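Local coordinates for periplasmic binding protein component of an ABC type zinc uptake transporter (Synechocystis sp., PDB 2OV3), which probably captures zinc in the periplasm and delivers it to an ABC transporter for uptake into the cell, at residues Leu60-Pro65 with His101-Pro106; Ser167-Ala172 with Leu177-Ile182. All coordinates share one frame; numbering follows the deposited sequence.

Contact 1 (Leu60-Pro65 with His101-Pro106). With ZN (zinc ion), chain B.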
ATOM      1  N   LEU A  60       5.732  -9.962  -4.149  1.00 18.08           N
ATOM      2  CA  LEU A  60       6.832  -9.061  -4.498  1.00 16.31           C
ATOM      3  C   LEU A  60       7.838  -8.918  -3.365  1.00 16.32           C
ATOM      4  O   LEU A  60       8.399  -7.845  -3.147  1.00 18.13           O
ATOM      5  CB  LEU A  60       6.267  -7.700  -4.889  1.00 15.14           C
ATOM      6  CG  LEU A  60       5.435  -7.780  -6.163  1.00 14.74           C
ATOM      7  CD1 LEU A  60       4.719  -6.455  -6.423  1.00 18.51           C
ATOM      8  CD2 LEU A  60       6.332  -8.123  -7.324  1.00 16.27           C
ATOM      9  N   GLY A  61       8.050 -10.013  -2.639  1.00 16.35           N
ATOM     10  CA  GLY A  61       8.995 -10.018  -1.541  1.00 14.38           C
ATOM     11  C   GLY A  61       8.603  -9.166  -0.356  1.00 15.21           C
ATOM     12  O   GLY A  61       9.470  -8.694   0.360  1.00 17.51           O
ATOM     13  N   PHE A  62       7.317  -8.959  -0.118  1.00 14.67           N
ATOM     14  CA  PHE A  62       6.929  -8.132   1.022  1.00 15.11           C
ATOM     15  C   PHE A  62       6.994  -8.914   2.328  1.00 16.11           C
ATOM     16  O   PHE A  62       7.306  -8.357   3.370  1.00 16.43           O
ATOM     17  CB  PHE A  62       5.509  -7.622   0.845  1.00 13.27           C
ATOM     18  CG  PHE A  62       5.100  -6.581   1.847  1.00 10.47           C
ATOM     19  CD1 PHE A  62       5.721  -5.344   1.861  1.00  8.68           C
ATOM     20  CD2 PHE A  62       4.021  -6.804   2.708  1.00 10.02           C
ATOM     21  CE1 PHE A  62       5.265  -4.326   2.712  1.00  9.59           C
ATOM     22  CE2 PHE A  62       3.554  -5.801   3.565  1.00  7.24           C
ATOM     23  CZ  PHE A  62       4.178  -4.557   3.563  1.00  9.00           C
ATOM     24  N   GLU A  63       6.689 -10.205   2.246  1.00 18.53           N
ATOM     25  CA  GLU A  63       6.656 -11.089   3.399  1.00 20.03           C
ATOM     26  C   GLU A  63       7.933 -11.900   3.588  1.00 21.93           C
ATOM     27  O   GLU A  63       8.005 -12.757   4.466  1.00 21.74           O
ATOM     28  CB  GLU A  63       5.471 -12.053   3.271  1.00 17.03           C
ATOM     29  CG  GLU A  63       4.083 -11.417   3.327  1.00 16.73           C
ATOM     30  CD  GLU A  63       3.636 -10.757   2.020  1.00 16.31           C
ATOM     31  OE1 GLU A  63       4.258 -11.008   0.954  1.00 14.65           O
ATOM     32  OE2 GLU A  63       2.642  -9.991   2.078  1.00 12.75           O
ATOM     33  N   GLN A  64       8.936 -11.637   2.757  1.00 25.09           N
ATOM     34  CA  GLN A  64      10.207 -12.362   2.818  1.00 25.60           C
ATOM     35  C   GLN A  64      10.806 -12.462   4.219  1.00 25.42           C
ATOM     36  O   GLN A  64      11.348 -13.498   4.595  1.00 26.15           O
ATOM     37  CB  GLN A  64      11.224 -11.711   1.881  1.00 27.55           C
ATOM     38  CG  GLN A  64      12.594 -12.348   1.971  1.00 30.55           C
ATOM     39  CD  GLN A  64      12.563 -13.821   1.603  1.00 33.39           C
ATOM     40  OE1 GLN A  64      13.412 -14.600   2.048  1.00 35.52           O
ATOM     41  NE2 GLN A  64      11.586 -14.211   0.781  1.00 34.40           N
ATOM     42  N   PRO A  65      10.737 -11.373   5.000  1.00 25.74           N
ATOM     43  CA  PRO A  65      11.289 -11.393   6.357  1.00 24.45           C
ATOM     44  C   PRO A  65      10.712 -12.490   7.243  1.00 24.49           C
ATOM     45  O   PRO A  65      11.427 -13.070   8.060  1.00 25.28           O
ATOM     46  CB  PRO A  65      10.965 -10.001   6.880  1.00 24.91           C
ATOM     47  CG  PRO A  65      11.037  -9.156   5.640  1.00 25.89           C
ATOM     48  CD  PRO A  65      10.319 -10.009   4.620  1.00 25.02           C
ATOM     49  N   HIS A 101       4.577  -2.191  -2.888  1.00 16.47           N
ATOM     50  CA  HIS A 101       3.418  -1.339  -2.606  1.00 15.74           C
ATOM     51  C   HIS A 101       2.348  -1.273  -3.707  1.00 17.38           C
ATOM     52  O   HIS A 101       1.932  -0.178  -4.091  1.00 18.70           O
ATOM     53  CB  HIS A 101       3.880   0.095  -2.301  1.00 16.07           C
ATOM     54  CG  HIS A 101       5.077   0.178  -1.406  1.00 14.79           C
ATOM     55  ND1 HIS A 101       6.370   0.156  -1.888  1.00 15.14           N
ATOM     56  CD2 HIS A 101       5.180   0.266  -0.061  1.00 10.44           C
ATOM     57  CE1 HIS A 101       7.216   0.227  -0.875  1.00 12.73           C
ATOM     58  NE2 HIS A 101       6.519   0.293   0.243  1.00 11.69           N
ATOM     59  N   ILE A 102       1.886  -2.414  -4.210  1.00 16.93           N
ATOM     60  CA  ILE A 102       0.865  -2.387  -5.256  1.00 16.19           C
ATOM     61  C   ILE A 102      -0.556  -2.233  -4.678  1.00 15.09           C
ATOM     62  O   ILE A 102      -1.499  -1.947  -5.409  1.00 13.77           O
ATOM     63  CB  ILE A 102       0.925  -3.680  -6.176  1.00 16.88           C
ATOM     64  CG1 ILE A 102       0.373  -4.918  -5.456  1.00 16.82           C
ATOM     65  CG2 ILE A 102       2.355  -3.967  -6.602  1.00 18.04           C
ATOM     66  CD1 ILE A 102       1.189  -5.376  -4.302  1.00 18.47           C
ATOM     67  N   TRP A 103      -0.697  -2.393  -3.365  1.00 13.31           N
ATOM     68  CA  TRP A 103      -2.001  -2.288  -2.735  1.00 13.52           C
ATOM     69  C   TRP A 103      -2.545  -0.853  -2.663  1.00 14.37           C
ATOM     70  O   TRP A 103      -3.642  -0.613  -2.154  1.00 16.58           O
ATOM     71  CB  TRP A 103      -1.964  -2.932  -1.331  1.00 13.07           C
ATOM     72  CG  TRP A 103      -1.269  -2.113  -0.280  1.00 13.91           C
ATOM     73  CD1 TRP A 103      -1.808  -1.083   0.430  1.00 14.74           C
ATOM     74  CD2 TRP A 103       0.096  -2.223   0.142  1.00 13.10           C
ATOM     75  NE1 TRP A 103      -0.866  -0.534   1.268  1.00 15.05           N
ATOM     76  CE2 TRP A 103       0.317  -1.211   1.109  1.00 16.41           C
ATOM     77  CE3 TRP A 103       1.160  -3.067  -0.205  1.00 10.46           C
ATOM     78  CZ2 TRP A 103       1.562  -1.025   1.739  1.00 13.59           C
ATOM     79  CZ3 TRP A 103       2.392  -2.887   0.415  1.00 11.10           C
ATOM     80  CH2 TRP A 103       2.584  -1.869   1.376  1.00 12.09           C
ATOM     81  N   LEU A 104      -1.787   0.105  -3.178  1.00 14.30           N
ATOM     82  CA  LEU A 104      -2.231   1.488  -3.163  1.00 13.25           C
ATOM     83  C   LEU A 104      -2.655   1.929  -4.577  1.00 14.74           C
ATOM     84  O   LEU A 104      -2.925   3.108  -4.832  1.00 15.14           O
ATOM     85  CB  LEU A 104      -1.119   2.383  -2.579  1.00 10.63           C
ATOM     86  CG  LEU A 104      -0.791   1.976  -1.106  1.00 11.61           C
ATOM     87  CD1 LEU A 104       0.516   2.581  -0.645  1.00  6.33           C
ATOM     88  CD2 LEU A 104      -1.944   2.421  -0.180  1.00  6.23           C
ATOM     89  N   SER A 105      -2.710   0.970  -5.499  1.00 14.10           N
ATOM     90  CA  SER A 105      -3.161   1.233  -6.870  1.00 15.09           C
ATOM     91  C   SER A 105      -4.550   0.620  -7.016  1.00 13.86           C
ATOM     92  O   SER A 105      -4.703  -0.606  -6.960  1.00 12.50           O
ATOM     93  CB  SER A 105      -2.222   0.594  -7.907  1.00 16.69           C
ATOM     94  OG  SER A 105      -2.841   0.526  -9.186  1.00 17.79           O
ATOM     95  N   PRO A 106      -5.584   1.462  -7.191  1.00 12.97           N
ATOM     96  CA  PRO A 106      -6.950   0.950  -7.342  1.00 13.75           C
ATOM     97  C   PRO A 106      -7.021  -0.066  -8.489  1.00 15.11           C
ATOM     98  O   PRO A 106      -7.501  -1.191  -8.316  1.00 15.69           O
ATOM     99  CB  PRO A 106      -7.760   2.214  -7.625  1.00 12.42           C
ATOM    100  CG  PRO A 106      -7.041   3.235  -6.810  1.00 12.30           C
ATOM    101  CD  PRO A 106      -5.588   2.933  -7.107  1.00 12.62           C
TER
HETATM  102 ZN    ZN B 339       6.627   0.464   2.563  1.00 24.34          ZN
HETATM  103  O   HOH W   1       4.824   0.907   3.836  1.00 11.92           O
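F62 and W103 meet ring to ring beside the zinc site. This family has two lobes, each built on a parallel four-stranded sheet, and the metal lies in the cleft between them; here the loop after strand 54-57 touches the loop after strand 78-81. W103 can be traced outward from its CB, which carries CG between the backbone N and the carbonyl carbon (chi1 75°) and leaves the indole extending toward 60-65. On the pyrrole side NE1 is spoken for by the carbonyl O of P236. One face of the indole takes CB of H101, near the rim. The far edge of the benzo ring makes the contact: CH2 comes to 3.8 Å from CZ of F62, and CZ3 to 3.9 Å from CE1 of F62. CZ3 sits over a face of the phenyl, offset toward its rim, in an oblique pair with planes 57° apart. With CG anti to the backbone N (chi1 -170°), the F62 ring reaches the indole; it also lies close to H37, a second zinc ligand. Beside the aromatic pair, L60 and I102 add a small apolar contact, CD1 of L60 to CG2 of I102 at 3.4 Å. Both also touch Y170 of helix 169-174. Ahead of W103 in the chain, H101 turns its imidazole to the metal, and a hydrogen bond from ND1 to OD1 of D99 helps fix the ring's rotation. H37 and H165 supply further nitrogens. NE2 of H101 sits 2.3 Å from the zinc, and the O of water 1 lies 2.2 Å from the metal.

Contact 2 (Ser167-Ala172 with Leu177-Ile182)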
ATOM      1  N   SER A 167       6.190   4.746  -0.774  1.00 20.46           N
ATOM      2  CA  SER A 167       5.184   3.713  -0.863  1.00 20.42           C
ATOM      3  C   SER A 167       4.074   4.083  -1.820  1.00 18.62           C
ATOM      4  O   SER A 167       3.048   3.420  -1.838  1.00 18.63           O
ATOM      5  CB  SER A 167       4.583   3.454   0.510  1.00 19.97           C
ATOM      6  OG  SER A 167       3.755   4.533   0.880  1.00 21.95           O
ATOM      7  N   TRP A 168       4.269   5.118  -2.629  1.00 19.34           N
ATOM      8  CA  TRP A 168       3.213   5.509  -3.548  1.00 17.23           C
ATOM      9  C   TRP A 168       3.622   5.460  -5.006  1.00 15.87           C
ATOM     10  O   TRP A 168       3.016   6.128  -5.834  1.00 15.69           O
ATOM     11  CB  TRP A 168       2.711   6.921  -3.219  1.00 17.28           C
ATOM     12  CG  TRP A 168       2.412   7.147  -1.762  1.00 17.78           C
ATOM     13  CD1 TRP A 168       3.278   7.603  -0.807  1.00 17.36           C
ATOM     14  CD2 TRP A 168       1.174   6.889  -1.087  1.00 18.91           C
ATOM     15  NE1 TRP A 168       2.659   7.641   0.419  1.00 16.49           N
ATOM     16  CE2 TRP A 168       1.368   7.203   0.278  1.00 17.16           C
ATOM     17  CE3 TRP A 168      -0.078   6.416  -1.500  1.00 18.96           C
ATOM     18  CZ2 TRP A 168       0.360   7.065   1.229  1.00 16.76           C
ATOM     19  CZ3 TRP A 168      -1.085   6.278  -0.552  1.00 18.03           C
ATOM     20  CH2 TRP A 168      -0.857   6.599   0.797  1.00 18.20           C
ATOM     21  N   ALA A 169       4.634   4.670  -5.334  1.00 14.79           N
ATOM     22  CA  ALA A 169       5.091   4.604  -6.718  1.00 15.87           C
ATOM     23  C   ALA A 169       4.007   4.126  -7.692  1.00 18.44           C
ATOM     24  O   ALA A 169       3.874   4.663  -8.794  1.00 18.89           O
ATOM     25  CB  ALA A 169       6.317   3.702  -6.813  1.00 12.77           C
ATOM     26  N   TYR A 170       3.250   3.109  -7.283  1.00 18.70           N
ATOM     27  CA  TYR A 170       2.190   2.544  -8.115  1.00 18.72           C
ATOM     28  C   TYR A 170       0.993   3.475  -8.183  1.00 20.52           C
ATOM     29  O   TYR A 170       0.297   3.550  -9.198  1.00 22.62           O
ATOM     30  CB  TYR A 170       1.750   1.191  -7.563  1.00 16.74           C
ATOM     31  CG  TYR A 170       2.769   0.098  -7.730  1.00 15.11           C
ATOM     32  CD1 TYR A 170       2.952  -0.517  -8.967  1.00 10.66           C
ATOM     33  CD2 TYR A 170       3.533  -0.344  -6.655  1.00 11.45           C
ATOM     34  CE1 TYR A 170       3.864  -1.544  -9.126  1.00 11.13           C
ATOM     35  CE2 TYR A 170       4.451  -1.374  -6.807  1.00 11.00           C
ATOM     36  CZ  TYR A 170       4.615  -1.972  -8.036  1.00  8.36           C
ATOM     37  OH  TYR A 170       5.511  -3.009  -8.201  1.00 11.62           O
ATOM     38  N   PHE A 171       0.742   4.172  -7.087  1.00 20.10           N
ATOM     39  CA  PHE A 171      -0.356   5.113  -7.039  1.00 18.50           C
ATOM     40  C   PHE A 171      -0.000   6.299  -7.919  1.00 19.82           C
ATOM     41  O   PHE A 171      -0.818   6.758  -8.694  1.00 19.93           O
ATOM     42  CB  PHE A 171      -0.563   5.587  -5.610  1.00 16.74           C
ATOM     43  CG  PHE A 171      -1.570   6.697  -5.465  1.00 17.13           C
ATOM     44  CD1 PHE A 171      -2.886   6.418  -5.131  1.00 17.81           C
ATOM     45  CD2 PHE A 171      -1.189   8.026  -5.615  1.00 17.48           C
ATOM     46  CE1 PHE A 171      -3.806   7.442  -4.934  1.00 19.40           C
ATOM     47  CE2 PHE A 171      -2.108   9.061  -5.418  1.00 18.45           C
ATOM     48  CZ  PHE A 171      -3.415   8.766  -5.080  1.00 18.61           C
ATOM     49  N   ALA A 172       1.225   6.797  -7.790  1.00 21.13           N
ATOM     50  CA  ALA A 172       1.661   7.944  -8.576  1.00 23.45           C
ATOM     51  C   ALA A 172       1.797   7.603 -10.063  1.00 24.68           C
ATOM     52  O   ALA A 172       1.744   8.484 -10.910  1.00 23.65           O
ATOM     53  CB  ALA A 172       2.985   8.476  -8.037  1.00 19.65           C
ATOM     54  N   LEU A 177       1.894  10.920 -11.583  1.00 23.93           N
ATOM     55  CA  LEU A 177       2.527  11.720 -10.553  1.00 23.63           C
ATOM     56  C   LEU A 177       3.900  11.134 -10.337  1.00 22.00           C
ATOM     57  O   LEU A 177       4.185  10.013 -10.765  1.00 21.87           O
ATOM     58  CB  LEU A 177       1.755  11.644  -9.241  1.00 26.09           C
ATOM     59  CG  LEU A 177       0.353  12.233  -9.226  1.00 26.90           C
ATOM     60  CD1 LEU A 177      -0.273  11.930  -7.888  1.00 28.14           C
ATOM     61  CD2 LEU A 177       0.407  13.729  -9.473  1.00 29.30           C
ATOM     62  N   VAL A 178       4.737  11.894  -9.649  1.00 19.69           N
ATOM     63  CA  VAL A 178       6.089  11.466  -9.353  1.00 18.83           C
ATOM     64  C   VAL A 178       6.362  11.700  -7.871  1.00 19.51           C
ATOM     65  O   VAL A 178       6.295  12.836  -7.396  1.00 18.09           O
ATOM     66  CB  VAL A 178       7.118  12.269 -10.177  1.00 19.47           C
ATOM     67  CG1 VAL A 178       8.505  11.717  -9.958  1.00 18.71           C
ATOM     68  CG2 VAL A 178       6.744  12.232 -11.657  1.00 15.91           C
ATOM     69  N   GLN A 179       6.652  10.625  -7.135  1.00 18.97           N
ATOM     70  CA  GLN A 179       6.953  10.759  -5.712  1.00 20.02           C
ATOM     71  C   GLN A 179       8.455  10.954  -5.559  1.00 19.60           C
ATOM     72  O   GLN A 179       9.235  10.259  -6.200  1.00 21.46           O
ATOM     73  CB  GLN A 179       6.494   9.524  -4.899  1.00 20.17           C
ATOM     74  CG  GLN A 179       7.393   8.290  -5.005  1.00 21.44           C
ATOM     75  CD  GLN A 179       6.993   7.149  -4.058  1.00 23.19           C
ATOM     76  OE1 GLN A 179       7.461   6.014  -4.208  1.00 24.29           O
ATOM     77  NE2 GLN A 179       6.144   7.448  -3.073  1.00 19.77           N
ATOM     78  N   ILE A 180       8.854  11.929  -4.744  1.00 19.47           N
ATOM     79  CA  ILE A 180      10.272  12.199  -4.479  1.00 19.23           C
ATOM     80  C   ILE A 180      10.547  11.741  -3.045  1.00 20.29           C
ATOM     81  O   ILE A 180      10.289  12.486  -2.100  1.00 17.13           O
ATOM     82  CB  ILE A 180      10.620  13.701  -4.508  1.00 19.15           C
ATOM     83  CG1 ILE A 180      10.026  14.389  -5.750  1.00 20.98           C
ATOM     84  CG2 ILE A 180      12.122  13.865  -4.392  1.00 18.07           C
ATOM     85  CD1 ILE A 180      10.359  13.734  -7.064  1.00 23.64           C
ATOM     86  N   PRO A 181      11.088  10.525  -2.869  1.00 21.88           N
ATOM     87  CA  PRO A 181      11.387   9.975  -1.544  1.00 24.25           C
ATOM     88  C   PRO A 181      12.534  10.595  -0.756  1.00 25.83           C
ATOM     89  O   PRO A 181      13.591  10.901  -1.304  1.00 25.67           O
ATOM     90  CB  PRO A 181      11.622   8.496  -1.837  1.00 24.36           C
ATOM     91  CG  PRO A 181      12.222   8.527  -3.203  1.00 23.79           C
ATOM     92  CD  PRO A 181      11.349   9.522  -3.918  1.00 22.78           C
ATOM     93  N   ILE A 182      12.308  10.774   0.542  1.00 28.34           N
ATOM     94  CA  ILE A 182      13.322  11.323   1.436  1.00 32.79           C
ATOM     95  C   ILE A 182      14.195  10.153   1.901  1.00 35.79           C
ATOM     96  O   ILE A 182      15.405  10.298   2.078  1.00 34.54           O
ATOM     97  CB  ILE A 182      12.690  11.979   2.697  1.00 34.05           C
ATOM     98  CG1 ILE A 182      11.748  13.130   2.297  1.00 33.39           C
ATOM     99  CG2 ILE A 182      13.786  12.450   3.644  1.00 31.44           C
ATOM    100  CD1 ILE A 182      12.416  14.300   1.626  1.00 32.60           C
TER
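Q179 reaches out from strand 178-181 and meets W168 at about a right angle, its amide plane turned 83° from the indole. The two belong to a beta-alpha-beta unit: strand 160-163, helix 169-174, then strand 178-181 alongside the first strand. Q179 leaves the backbone with CG between N and carbonyl carbon (chi1 77°) and runs extended beyond it, which carries the amide to the start of the helix. There CD lies 3.7 Å from W168 N, and about as far from A169 N. The amide lies at the edge of the indole, by CD1 and next to CB of W168, rather than over a ring face. Above one face of that indole lies OG of S167, while its NE1 is bonded to E212. At the other end of the contact the side chains meet as hydrocarbon: the CB atoms of A172 and L177 are 3.6 Å apart, and CD1 of L177 approaches CE2 of F171 obliquely at 4.2 Å. The backbone also joins here, L177 N to A172 O, though the modelled 2.5 Å is doubtfully short. With an alanine in place of Q179, the amide group would be gone and the backbone nitrogens of W168 and A169 would probably lose a polar neighbour, leaving the edge of the indole less well packed. A172 N, by contrast, is satisfied within the turn by W168 O. A neutral amide, able to give or accept a hydrogen bond, thus suits the opening turn of the helix, where backbone N-H groups lack acceptors within the helix, while the other end is held by hydrocarbon contact and a backbone bond.

In the fold
The N-terminal lobe comes first: after strand 54-57 the chain passes through 60-65, runs out through helix 67-73 and strand 78-81, and contact 1 closes that 35-residue excursion just before helix 106-123. Helix 128-153 then leads on to the second lobe. Past strand 160-163, contact 2 closes a short excursion of four residues between its segments, taking in the end of helix 169-174 and the turn to strand 178-181. The contacts lie in series, neither crossing nor nesting; the centres of contact 1 and contact 2 are about 14 Å apart. Even so they meet across the cleft: H101 packs on S167, and L104 lies against the 167-172 segment. Contact 1 joins two loops of one lobe; contact 2 ties a helix to the edge strand of the other.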